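Local coordinates for Cas6b (Methanococcus maripaludis, PDB 4Z7K), which probably cleaves CRISPR precursor RNA as a Cas6-type endoribonuclease, producing the guide RNAs of CRISPR interference, at residues Tyr115-Pro120 with Gly213-Val218. Numbering follows the deposited sequence.
Sequences YQFKTP and GTVVKV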
# COMPACT_ATOMS: atom_id res chain seq x y z
N TYR B 115 25.77 5.23 -9.96
CA TYR B 115 24.73 4.62 -10.76
C TYR B 115 23.70 5.66 -11.18
O TYR B 115 23.59 6.72 -10.56
CB TYR B 115 24.05 3.50 -9.97
CG TYR B 115 24.99 2.35 -9.63
CD1 TYR B 115 25.22 1.31 -10.53
CD2 TYR B 115 25.68 2.33 -8.43
CE1 TYR B 115 26.08 0.27 -10.21
CE2 TYR B 115 26.55 1.30 -8.12
CZ TYR B 115 26.75 0.27 -9.01
OH TYR B 115 27.62 -0.73 -8.68
N GLN B 116 22.95 5.35 -12.24
CA GLN B 116 21.86 6.20 -12.71
C GLN B 116 20.62 5.39 -13.11
O GLN B 116 20.72 4.30 -13.67
CB GLN B 116 22.31 7.06 -13.89
CG GLN B 116 21.34 8.18 -14.21
CD GLN B 116 21.62 8.82 -15.54
OE1 GLN B 116 22.63 8.54 -16.18
NE2 GLN B 116 20.71 9.69 -15.98
N PHE B 117 19.45 5.95 -12.80
CA PHE B 117 18.15 5.35 -13.10
C PHE B 117 17.66 5.60 -14.51
O PHE B 117 17.42 6.75 -14.89
CB PHE B 117 17.10 5.88 -12.13
CG PHE B 117 17.15 5.26 -10.77
CD1 PHE B 117 16.89 6.03 -9.65
CD2 PHE B 117 17.38 3.91 -10.61
CE1 PHE B 117 16.90 5.47 -8.39
CE2 PHE B 117 17.40 3.35 -9.34
CZ PHE B 117 17.15 4.13 -8.24
N LYS B 118 17.52 4.54 -15.30
CA LYS B 118 16.90 4.61 -16.62
C LYS B 118 15.37 4.81 -16.53
O LYS B 118 14.74 5.43 -17.40
CB LYS B 118 17.19 3.33 -17.40
CG LYS B 118 18.24 3.42 -18.47
CD LYS B 118 19.45 4.20 -18.05
CE LYS B 118 20.30 4.53 -19.28
NZ LYS B 118 19.50 5.19 -20.36
N THR B 119 14.78 4.26 -15.49
CA THR B 119 13.34 4.30 -15.28
C THR B 119 13.04 4.75 -13.86
O THR B 119 13.94 4.75 -13.02
CB THR B 119 12.72 2.95 -15.56
OG1 THR B 119 13.40 1.96 -14.77
CG2 THR B 119 12.88 2.62 -17.03
N PRO B 120 11.79 5.16 -13.58
CA PRO B 120 11.49 5.59 -12.21
C PRO B 120 11.78 4.47 -11.21
O PRO B 120 11.77 3.30 -11.58
CB PRO B 120 10.00 5.91 -12.27
CG PRO B 120 9.76 6.27 -13.67
CD PRO B 120 10.64 5.37 -14.46
N GLY B 213 12.95 0.95 -11.76
CA GLY B 213 14.16 0.97 -10.97
C GLY B 213 15.40 0.43 -11.66
O GLY B 213 16.30 -0.13 -11.02
N THR B 214 15.47 0.59 -12.97
CA THR B 214 16.57 0.02 -13.74
C THR B 214 17.88 0.79 -13.50
O THR B 214 17.89 2.01 -13.56
CB THR B 214 16.22 0.03 -15.23
OG1 THR B 214 14.86 -0.40 -15.40
CG2 THR B 214 17.16 -0.88 -16.00
N VAL B 215 18.97 0.12 -13.13
CA VAL B 215 20.21 0.88 -12.89
C VAL B 215 21.38 0.56 -13.84
O VAL B 215 21.51 -0.55 -14.33
CB VAL B 215 20.70 0.70 -11.45
CG1 VAL B 215 19.52 0.80 -10.50
CG2 VAL B 215 21.37 -0.63 -11.28
N VAL B 216 22.21 1.57 -14.13
CA VAL B 216 23.43 1.37 -14.93
C VAL B 216 24.60 2.18 -14.34
O VAL B 216 24.36 3.25 -13.79
CB VAL B 216 23.21 1.76 -16.38
CG1 VAL B 216 22.91 3.24 -16.48
CG2 VAL B 216 24.45 1.41 -17.19
N LYS B 217 25.84 1.66 -14.40
CA LYS B 217 27.00 2.37 -13.82
C LYS B 217 27.44 3.57 -14.68
O LYS B 217 27.12 3.63 -15.87
CB LYS B 217 28.21 1.43 -13.64
CG LYS B 217 27.88 0.14 -12.92
CD LYS B 217 29.10 -0.75 -12.71
CE LYS B 217 30.28 0.06 -12.20
NZ LYS B 217 31.51 -0.77 -12.14
N VAL B 218 28.13 4.54 -14.06
CA VAL B 218 28.71 5.67 -14.80
C VAL B 218 30.13 5.98 -14.34
O VAL B 218 30.83 6.82 -14.94
CB VAL B 218 27.88 6.94 -14.65
CG1 VAL B 218 26.45 6.70 -15.09
CG2 VAL B 218 27.91 7.39 -13.23
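Gln116 and Val216 form the hydrogen-bonded pair of an antiparallel ladder (strand directions 147° apart): Gln116 N donates to Val216 O at 3.0 Å, and Val216 N to Gln116 O at 3.1 Å. A 3.1 Å hydrogen bond from Lys118 N to Thr214 O extends the pattern past the end of strand 112-117. On one face, Lys217 CG lies alongside Tyr115, 3.3 Å from CE1, and Val215 CG1 lies 3.5 Å from Phe117 CE2. Lys118 reaches across obliquely, bringing CD to 3.9 Å from Val216 CG1, on the face opposite Val215.

Beyond that end a side chain takes over as acceptor. Thr214 N reaches Thr119 OG1 at 3.1 Å, nearly straight (168°); with chi1 at 54°, OG1 stands between its own backbone N and carbonyl carbon, where it meets this N-H. Thr119 OG1 also bonds Gly211 O, so a valine here would probably leave Thr214 N and that carbonyl without their mate.

Further out, Phe192 meets both the Tyr115 and Phe117 rings, and Lys55 NZ bonds Thr214 OG1. The ladder joins inner strand 112-117 to strand 215-217, outermost within the chain in a 2-3-1-4 antiparallel sheet, consistent with the ferredoxin-like C-terminal domain of Cas6 proteins.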